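Local atomic coordinates of beta-N-acetylhexosaminidase (Thermotoga neapolitana, PDB entry 5BZA), a protein that probably hydrolyses terminal non-reducing N-acetyl-D-hexosamine residues from N-acetyl-beta-D-hexosaminides, as a member of glycoside hydrolase family 3. Residues K203-V211 with F238-M249; A329-M338 with S443-S454. All coordinates share one frame; numbering follows the deposited sequence.

The two contacts lie on opposite sides of the chain's centre, about 44 Å apart between their centres and about 26 Å between nearest atoms, so they do not touch. Contact 1 (K203-V211 with F238-M249) pairs two parallel strands of the N-terminal TIM-barrel-like domain and carries D245, which with H161 forms a cadmium site. Contact 2 (A329-M338 with S443-S454) adds the short strand 334-335 to the edge of the C-terminal mixed sheet; its H448 binds another cadmium ion, and it faces the second subunit. Contact 1 is complete in sequence before contact 2 begins, each within its own part of the fold.

Contact 1: K203-V211 with F238-M249; sequences KTAVMTAHV and FKGLVLSDAMEM
Strands 205-208 and 241-243 form a parallel pair in the TIM-barrel-like N-terminal domain, joined through helix 225-235 as a beta-alpha-beta unit. V206 N donates to L241 O, L243 N to V206 O and T208 N to L243 O, the last at 2.9 Å. Where the pair begins, the F238 ring is sandwiched: V206 CG2 lies 3.8 Å from its centroid over one face, and T204 O comes to the edge. CG anti to the backbone N (chi1 180°) swings the ring back over its own chain, where G240 N meets the face turned from V206. T208 CG2 packs on V242 CG1, while T208 OG1 bonds to T222. Beyond the C-terminal ends of the strands, the H210 imidazole is held at both nitrogens, ND1 by T222 and NE2 by A246 O at 2.9 Å. NE2 meets that oxygen from above the carbonyl plane, and M249 N arrives from the opposite face. D245 CB covers one face of the imidazole, 3.6 Å from its centroid. An alanine in place of H210 would probably leave A246 O with M249 N alone of these two donors and open a gap beside D245, a ligand of the cadmium ion that H161 shares. A water accepts from H210 N and donates to D245 OD2 at 2.8 Å, while D245 OD1 takes the N-H of A246.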
loop_
_atom_site.group_PDB
_atom_site.type_symbol
_atom_site.label_atom_id
_atom_site.label_comp_id
_atom_site.label_asym_id
_atom_site.label_seq_id
_atom_site.Cartn_x
_atom_site.Cartn_y
_atom_site.Cartn_z
ATOM N N LYS B 203 -8.577 18.340 -16.568
ATOM C CA LYS B 203 -7.229 18.675 -16.960
ATOM C C LYS B 203 -6.484 17.373 -17.170
ATOM O O LYS B 203 -6.496 16.491 -16.277
ATOM C CB LYS B 203 -6.519 19.510 -15.903
ATOM C CG LYS B 203 -5.133 19.983 -16.345
ATOM C CD LYS B 203 -4.584 21.037 -15.408
ATOM C CE LYS B 203 -3.633 21.966 -16.152
ATOM N NZ LYS B 203 -3.817 23.395 -15.769
ATOM N N THR B 204 -5.785 17.250 -18.295
ATOM C CA THR B 204 -5.055 16.012 -18.566
ATOM C C THR B 204 -3.731 16.300 -19.272
ATOM O O THR B 204 -3.584 17.325 -19.910
ATOM C CB THR B 204 -5.905 15.007 -19.449
ATOM O OG1 THR B 204 -5.185 13.779 -19.615
ATOM C CG2 THR B 204 -6.180 15.559 -20.869
ATOM N N ALA B 205 -2.743 15.412 -19.139
ATOM C CA ALA B 205 -1.602 15.472 -20.069
ATOM C C ALA B 205 -1.816 14.420 -21.180
ATOM O O ALA B 205 -2.640 13.513 -21.053
ATOM C CB ALA B 205 -0.242 15.263 -19.339
ATOM N N VAL B 206 -1.079 14.555 -22.273
ATOM C CA VAL B 206 -1.152 13.553 -23.340
ATOM C C VAL B 206 0.249 13.007 -23.606
ATOM O O VAL B 206 1.193 13.782 -23.821
ATOM C CB VAL B 206 -1.709 14.128 -24.661
ATOM C CG1 VAL B 206 -1.610 13.065 -25.772
ATOM C CG2 VAL B 206 -3.126 14.590 -24.474
ATOM N N MET B 207 0.380 11.683 -23.603
ATOM C CA MET B 207 1.642 11.053 -24.009
ATOM C C MET B 207 1.582 10.526 -25.466
ATOM O O MET B 207 0.610 9.909 -25.860
ATOM C CB MET B 207 2.008 9.915 -23.036
ATOM C CG MET B 207 3.445 9.435 -23.223
ATOM S SD MET B 207 3.940 7.975 -22.224
ATOM C CE MET B 207 3.959 8.671 -20.551
ATOM N N THR B 208 2.624 10.767 -26.253
ATOM C CA THR B 208 2.659 10.344 -27.681
ATOM C C THR B 208 3.112 8.921 -27.839
ATOM O O THR B 208 3.752 8.380 -26.936
ATOM C CB THR B 208 3.584 11.232 -28.534
ATOM O OG1 THR B 208 4.936 11.090 -28.079
ATOM C CG2 THR B 208 3.151 12.688 -28.428
ATOM N N ALA B 209 2.713 8.285 -28.935
ATOM C CA ALA B 209 3.200 6.958 -29.245
ATOM C C ALA B 209 4.399 6.995 -30.166
ATOM O O ALA B 209 4.360 7.680 -31.206
ATOM C CB ALA B 209 2.101 6.135 -29.859
ATOM N N HIS B 210 5.410 6.176 -29.874
ATOM C CA HIS B 210 6.558 6.025 -30.772
ATOM C C HIS B 210 6.151 5.033 -31.852
ATOM O O HIS B 210 6.646 3.903 -31.884
ATOM C CB HIS B 210 7.819 5.488 -30.078
ATOM C CG HIS B 210 8.373 6.371 -28.995
ATOM N ND1 HIS B 210 8.262 7.735 -28.995
ATOM C CD2 HIS B 210 9.049 6.038 -27.861
ATOM C CE1 HIS B 210 8.849 8.228 -27.907
ATOM N NE2 HIS B 210 9.327 7.213 -27.209
ATOM N N VAL B 211 5.175 5.415 -32.668
ATOM C CA VAL B 211 4.667 4.518 -33.676
ATOM C C VAL B 211 4.521 5.302 -34.973
ATOM O O VAL B 211 4.095 6.465 -34.959
ATOM C CB VAL B 211 3.304 3.886 -33.271
ATOM C CG1 VAL B 211 2.616 3.215 -34.492
ATOM C CG2 VAL B 211 3.475 2.939 -32.067
ATOM N N PHE B 238 -6.209 20.527 -28.455
ATOM C CA PHE B 238 -5.602 20.272 -27.158
ATOM C C PHE B 238 -4.477 21.274 -26.945
ATOM O O PHE B 238 -3.521 21.309 -27.706
ATOM C CB PHE B 238 -5.065 18.831 -27.040
ATOM C CG PHE B 238 -4.415 18.540 -25.696
ATOM C CD1 PHE B 238 -5.146 18.585 -24.528
ATOM C CD2 PHE B 238 -3.057 18.237 -25.612
ATOM C CE1 PHE B 238 -4.543 18.340 -23.280
ATOM C CE2 PHE B 238 -2.434 17.992 -24.381
ATOM C CZ PHE B 238 -3.188 18.044 -23.203
ATOM N N LYS B 239 -4.605 22.107 -25.918
ATOM C CA LYS B 239 -3.607 23.141 -25.682
ATOM C C LYS B 239 -2.826 22.808 -24.404
ATOM O O LYS B 239 -2.105 23.658 -23.849
ATOM C CB LYS B 239 -4.266 24.538 -25.601
ATOM C CG LYS B 239 -5.179 24.893 -26.807
ATOM C CD LYS B 239 -4.484 24.595 -28.135
ATOM C CE LYS B 239 -5.167 25.266 -29.331
ATOM N NZ LYS B 239 -4.636 24.736 -30.633
ATOM N N GLY B 240 -3.003 21.585 -23.912
ATOM C CA GLY B 240 -2.370 21.212 -22.670
ATOM C C GLY B 240 -0.980 20.644 -22.871
ATOM O O GLY B 240 -0.333 20.868 -23.887
ATOM N N LEU B 241 -0.537 19.881 -21.875
ATOM C CA LEU B 241 0.810 19.347 -21.807
ATOM C C LEU B 241 0.951 18.065 -22.624
ATOM O O LEU B 241 0.161 17.105 -22.460
ATOM C CB LEU B 241 1.179 19.103 -20.324
ATOM C CG LEU B 241 2.529 18.468 -19.980
ATOM C CD1 LEU B 241 3.711 19.371 -20.431
ATOM C CD2 LEU B 241 2.633 18.176 -18.471
ATOM N N VAL B 242 1.950 18.061 -23.512
ATOM C CA VAL B 242 2.262 16.907 -24.349
ATOM C C VAL B 242 3.643 16.362 -24.036
ATOM O O VAL B 242 4.639 17.090 -24.104
ATOM C CB VAL B 242 2.227 17.264 -25.899
ATOM C CG1 VAL B 242 2.843 16.111 -26.779
ATOM C CG2 VAL B 242 0.841 17.625 -26.336
ATOM N N LEU B 243 3.709 15.065 -23.761
ATOM C CA LEU B 243 4.956 14.369 -23.444
ATOM C C LEU B 243 5.329 13.336 -24.456
ATOM O O LEU B 243 4.463 12.641 -24.956
ATOM C CB LEU B 243 4.868 13.616 -22.096
ATOM C CG LEU B 243 5.117 14.197 -20.728
ATOM C CD1 LEU B 243 4.249 15.407 -20.497
ATOM C CD2 LEU B 243 4.716 13.090 -19.779
ATOM N N SER B 244 6.622 13.155 -24.686
ATOM C CA SER B 244 7.042 11.986 -25.433
ATOM C C SER B 244 6.854 10.726 -24.607
ATOM O O SER B 244 6.861 10.759 -23.352
ATOM C CB SER B 244 8.505 12.132 -25.863
ATOM O OG SER B 244 9.428 11.886 -24.810
ATOM N N ASP B 245 6.720 9.590 -25.278
ATOM C CA ASP B 245 7.056 8.345 -24.582
ATOM C C ASP B 245 8.590 8.410 -24.389
ATOM O O ASP B 245 9.227 9.329 -24.901
ATOM C CB ASP B 245 6.620 7.095 -25.351
ATOM C CG ASP B 245 6.402 5.903 -24.431
ATOM O OD1 ASP B 245 6.829 5.999 -23.253
ATOM O OD2 ASP B 245 5.848 4.857 -24.869
ATOM N N ALA B 246 9.199 7.481 -23.659
ATOM C CA ALA B 246 10.637 7.635 -23.310
ATOM C C ALA B 246 11.518 7.639 -24.558
ATOM O O ALA B 246 11.503 6.695 -25.341
ATOM C CB ALA B 246 11.086 6.540 -22.357
ATOM N N MET B 247 12.304 8.702 -24.732
ATOM C CA MET B 247 13.058 8.899 -25.994
ATOM C C MET B 247 14.128 7.855 -26.247
ATOM O O MET B 247 14.517 7.642 -27.386
ATOM C CB MET B 247 13.721 10.278 -26.008
ATOM C CG MET B 247 12.786 11.414 -26.263
ATOM S SD MET B 247 11.985 11.363 -27.891
ATOM C CE MET B 247 11.206 12.977 -27.836
ATOM N N GLU B 248 14.623 7.229 -25.181
ATOM C CA GLU B 248 15.712 6.269 -25.295
ATOM C C GLU B 248 15.194 4.995 -25.940
ATOM O O GLU B 248 15.978 4.191 -26.406
ATOM C CB GLU B 248 16.326 5.933 -23.917
ATOM C CG GLU B 248 17.003 7.124 -23.213
ATOM C CD GLU B 248 16.065 7.801 -22.230
ATOM O OE1 GLU B 248 14.833 7.728 -22.466
ATOM O OE2 GLU B 248 16.549 8.376 -21.211
ATOM N N MET B 249 13.886 4.786 -25.936
ATOM C CA MET B 249 13.363 3.572 -26.529
ATOM C C MET B 249 13.825 3.385 -28.012
ATOM O O MET B 249 13.990 4.342 -28.775
ATOM C CB MET B 249 11.849 3.540 -26.435
ATOM C CG MET B 249 11.308 2.959 -25.142
ATOM S SD MET B 249 9.492 3.040 -25.046
ATOM C CE MET B 249 9.293 4.735 -24.855
HETATM O O HOH W 1 5.407 4.583 -27.661
#

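Contact 2: A329-M338 with S443-S454; sequences AERAIECTRM and SVVITHSTKPIS. With CD (cadmium ion), chain M.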
loop_
_atom_site.group_PDB
_atom_site.type_symbol
_atom_site.label_atom_id
_atom_site.label_comp_id
_atom_site.label_asym_id
_atom_site.label_seq_id
_atom_site.Cartn_x
_atom_site.Cartn_y
_atom_site.Cartn_z
ATOM N N ALA B 329 12.518 9.729 10.678
ATOM C CA ALA B 329 13.555 8.730 10.881
ATOM C C ALA B 329 14.848 9.482 11.062
ATOM O O ALA B 329 15.664 9.157 11.946
ATOM C CB ALA B 329 13.630 7.753 9.708
ATOM N N GLU B 330 14.994 10.557 10.293
ATOM C CA GLU B 330 16.230 11.338 10.329
ATOM C C GLU B 330 16.407 12.017 11.706
ATOM O O GLU B 330 17.501 12.057 12.246
ATOM C CB GLU B 330 16.255 12.344 9.159
ATOM C CG GLU B 330 17.424 13.310 9.155
ATOM C CD GLU B 330 17.705 14.015 7.792
ATOM O OE1 GLU B 330 17.142 13.685 6.687
ATOM O OE2 GLU B 330 18.529 14.956 7.842
ATOM N N ARG B 331 15.333 12.544 12.272
ATOM C CA ARG B 331 15.480 13.412 13.426
ATOM C C ARG B 331 15.566 12.593 14.754
ATOM O O ARG B 331 16.016 13.082 15.777
ATOM C CB ARG B 331 14.313 14.411 13.396
ATOM C CG ARG B 331 14.622 15.555 12.450
ATOM C CD ARG B 331 13.428 16.173 11.774
ATOM N NE ARG B 331 12.850 17.288 12.484
ATOM C CZ ARG B 331 12.524 18.456 11.943
ATOM N NH1 ARG B 331 12.710 18.686 10.654
ATOM N NH2 ARG B 331 11.998 19.399 12.706
ATOM N N ALA B 332 15.204 11.311 14.705
ATOM C CA ALA B 332 15.228 10.487 15.902
ATOM C C ALA B 332 16.563 9.780 16.099
ATOM O O ALA B 332 16.708 8.919 16.992
ATOM C CB ALA B 332 14.117 9.474 15.860
ATOM N N ILE B 333 17.571 10.174 15.334
ATOM C CA ILE B 333 18.834 9.473 15.457
ATOM C C ILE B 333 19.799 10.235 16.353
ATOM O O ILE B 333 19.942 11.450 16.265
ATOM C CB ILE B 333 19.438 9.201 14.050
ATOM C CG1 ILE B 333 18.906 7.848 13.594
ATOM C CG2 ILE B 333 20.969 9.210 14.070
ATOM C CD1 ILE B 333 18.883 7.715 12.243
ATOM N N GLU B 334 20.413 9.501 17.269
ATOM C CA GLU B 334 21.403 10.077 18.163
ATOM C C GLU B 334 22.708 9.321 17.999
ATOM O O GLU B 334 22.703 8.095 17.773
ATOM C CB GLU B 334 20.928 10.016 19.613
ATOM C CG GLU B 334 19.496 10.447 19.824
ATOM C CD GLU B 334 19.141 10.509 21.313
ATOM O OE1 GLU B 334 20.077 10.365 22.147
ATOM O OE2 GLU B 334 17.939 10.686 21.649
ATOM N N CYS B 335 23.814 10.056 18.000
ATOM C CA CYS B 335 25.122 9.416 17.922
ATOM C C CYS B 335 26.154 10.122 18.785
ATOM O O CYS B 335 26.183 11.356 18.828
ATOM C CB CYS B 335 25.621 9.361 16.489
ATOM S SG CYS B 335 25.803 10.973 15.792
ATOM N N THR B 336 27.016 9.327 19.425
ATOM C CA THR B 336 28.291 9.815 19.979
ATOM C C THR B 336 29.238 10.228 18.830
ATOM O O THR B 336 29.027 9.842 17.658
ATOM C CB THR B 336 28.984 8.723 20.840
ATOM O OG1 THR B 336 29.273 7.573 20.021
ATOM C CG2 THR B 336 28.085 8.289 21.984
ATOM N N ARG B 337 30.285 10.996 19.140
ATOM C CA ARG B 337 31.217 11.417 18.082
ATOM C C ARG B 337 32.058 10.248 17.502
ATOM O O ARG B 337 32.627 9.428 18.241
ATOM C CB ARG B 337 32.133 12.543 18.575
ATOM C CG ARG B 337 33.168 12.910 17.540
ATOM C CD ARG B 337 32.393 13.531 16.356
ATOM N NE ARG B 337 33.149 14.407 15.458
ATOM C CZ ARG B 337 32.571 15.213 14.569
ATOM N NH1 ARG B 337 31.244 15.259 14.488
ATOM N NH2 ARG B 337 33.306 15.984 13.774
ATOM N N MET B 338 32.141 10.209 16.172
ATOM C CA MET B 338 32.798 9.130 15.437
ATOM C C MET B 338 34.054 9.546 14.672
ATOM O O MET B 338 34.127 10.649 14.120
ATOM C CB MET B 338 31.812 8.533 14.448
ATOM C CG MET B 338 30.473 8.185 15.084
ATOM S SD MET B 338 30.606 6.765 16.170
ATOM C CE MET B 338 28.903 6.602 16.683
ATOM N N SER B 443 31.488 3.754 21.125
ATOM C CA SER B 443 30.839 4.402 19.985
ATOM C C SER B 443 29.414 3.904 19.829
ATOM O O SER B 443 29.158 2.724 19.545
ATOM C CB SER B 443 31.638 4.159 18.720
ATOM O OG SER B 443 32.760 5.009 18.725
ATOM N N VAL B 444 28.473 4.811 20.003
ATOM C CA VAL B 444 27.110 4.367 20.092
ATOM C C VAL B 444 26.229 5.233 19.207
ATOM O O VAL B 444 26.344 6.473 19.211
ATOM C CB VAL B 444 26.606 4.426 21.557
ATOM C CG1 VAL B 444 25.135 4.046 21.622
ATOM C CG2 VAL B 444 27.431 3.476 22.466
ATOM N N VAL B 445 25.359 4.574 18.447
ATOM C CA VAL B 445 24.327 5.238 17.639
ATOM C C VAL B 445 22.949 4.733 18.098
ATOM O O VAL B 445 22.751 3.512 18.227
ATOM C CB VAL B 445 24.505 4.965 16.098
ATOM C CG1 VAL B 445 23.264 5.417 15.315
ATOM C CG2 VAL B 445 25.725 5.672 15.560
ATOM N N ILE B 446 22.018 5.643 18.394
ATOM C CA ILE B 446 20.658 5.216 18.777
ATOM C C ILE B 446 19.641 5.601 17.689
ATOM O O ILE B 446 19.598 6.766 17.276
ATOM C CB ILE B 446 20.190 5.827 20.135
ATOM C CG1 ILE B 446 21.262 5.667 21.230
ATOM C CG2 ILE B 446 18.875 5.177 20.570
ATOM C CD1 ILE B 446 20.921 6.414 22.503
ATOM N N THR B 447 18.836 4.636 17.231
ATOM C CA THR B 447 17.923 4.884 16.107
ATOM C C THR B 447 16.472 5.078 16.508
ATOM O O THR B 447 15.717 5.713 15.786
ATOM C CB THR B 447 17.969 3.753 15.059
ATOM O OG1 THR B 447 17.571 2.501 15.652
ATOM C CG2 THR B 447 19.344 3.656 14.459
ATOM N N HIS B 448 16.100 4.480 17.639
ATOM C CA HIS B 448 14.737 4.424 18.164
ATOM C C HIS B 448 13.792 3.589 17.300
ATOM O O HIS B 448 12.572 3.617 17.507
ATOM C CB HIS B 448 14.149 5.827 18.367
ATOM C CG HIS B 448 14.926 6.672 19.328
ATOM N ND1 HIS B 448 15.793 7.662 18.919
ATOM C CD2 HIS B 448 15.003 6.638 20.684
ATOM C CE1 HIS B 448 16.341 8.234 19.981
ATOM N NE2 HIS B 448 15.891 7.620 21.056
ATOM N N SER B 449 14.365 2.787 16.395
ATOM C CA SER B 449 13.559 1.980 15.491
ATOM C C SER B 449 14.367 0.894 14.763
ATOM O O SER B 449 15.532 1.082 14.452
ATOM C CB SER B 449 12.883 2.878 14.442
ATOM O OG SER B 449 12.112 2.076 13.571
ATOM N N THR B 450 13.726 -0.234 14.485
ATOM C CA THR B 450 14.348 -1.276 13.693
ATOM C C THR B 450 14.114 -1.049 12.176
ATOM O O THR B 450 14.571 -1.832 11.354
ATOM C CB THR B 450 13.811 -2.651 14.105
ATOM O OG1 THR B 450 12.378 -2.632 14.016
ATOM C CG2 THR B 450 14.214 -2.988 15.572
ATOM N N LYS B 451 13.376 -0.004 11.811
ATOM C CA LYS B 451 12.978 0.183 10.408
ATOM C C LYS B 451 14.111 0.520 9.448
ATOM O O LYS B 451 15.042 1.286 9.787
ATOM C CB LYS B 451 11.923 1.282 10.258
ATOM C CG LYS B 451 10.620 0.963 10.861
ATOM C CD LYS B 451 10.170 -0.437 10.521
ATOM C CE LYS B 451 8.769 -0.601 10.992
ATOM N NZ LYS B 451 8.297 -2.001 11.014
ATOM N N PRO B 452 14.026 -0.046 8.225
ATOM C CA PRO B 452 15.002 0.228 7.164
ATOM C C PRO B 452 15.258 1.703 6.994
ATOM O O PRO B 452 16.423 2.095 6.955
ATOM C CB PRO B 452 14.339 -0.366 5.906
ATOM C CG PRO B 452 13.569 -1.536 6.419
ATOM C CD PRO B 452 13.086 -1.122 7.851
ATOM N N ILE B 453 14.219 2.528 6.959
ATOM C CA ILE B 453 14.475 3.933 6.747
ATOM C C ILE B 453 15.337 4.499 7.881
ATOM O O ILE B 453 16.191 5.353 7.629
ATOM C CB ILE B 453 13.165 4.770 6.603
ATOM C CG1 ILE B 453 13.513 6.241 6.341
ATOM C CG2 ILE B 453 12.283 4.680 7.855
ATOM C CD1 ILE B 453 14.381 6.472 5.108
ATOM N N SER B 454 15.148 3.988 9.110
ATOM C CA SER B 454 15.921 4.449 10.286
ATOM C C SER B 454 17.401 4.033 10.270
ATOM O O SER B 454 18.299 4.804 10.610
ATOM C CB SER B 454 15.275 3.930 11.576
ATOM O OG SER B 454 14.153 4.696 11.906
HETATM CD CD CD M . 16.477 8.326 23.614
HETATM O O HOH W 2 14.975 6.824 13.246
HETATM O O HOH W 3 31.830 7.369 19.352
#
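E334 and I446 form the antiparallel hydrogen-bonded pair by which strand 334-335 borders the mixed sheet of the C-terminal domain. E334 N gives a nearly straight bond to I446 O (2.9 Å, 171°), and I446 N returns one to E334 O. Next along, C335 and V445 make a non-hydrogen-bonded pair, and V445 CG2 rests in the corner made by C335 CB and the methyl of M338. Bent at chi2 (-71°), M338 brings CE across V445 at about a right angle, a tight 3.5 Å from CG2, while its sulfur rests against S443. T336 OG1 takes the N-H of V444 at 2.9 Å. Toward helix 452-463, the A329 methyl nestles against I453 CG1 and CG2 beside S454 OG, and I333 CD1 reaches S454 O. The E334 and I446 side chains run alongside each other, and I446 CG2 lies over one face of the H448 ring. A disulfide also ties C335 to C466. H448 NE2 binds cadmium at a long 2.7 Å; E334 OE2 stands 3.4 Å from the ion but is not an assigned ligand. Both residues, with K86, are zinc ligands in a structure of this protein, and K86 of the second subunit packs on both here. H448 ND1 points at A332 O, though the 2.5 Å length is doubtfully short. Taken as a bond, it would hold the ring's rotation and probably make NE2 a richer metal donor.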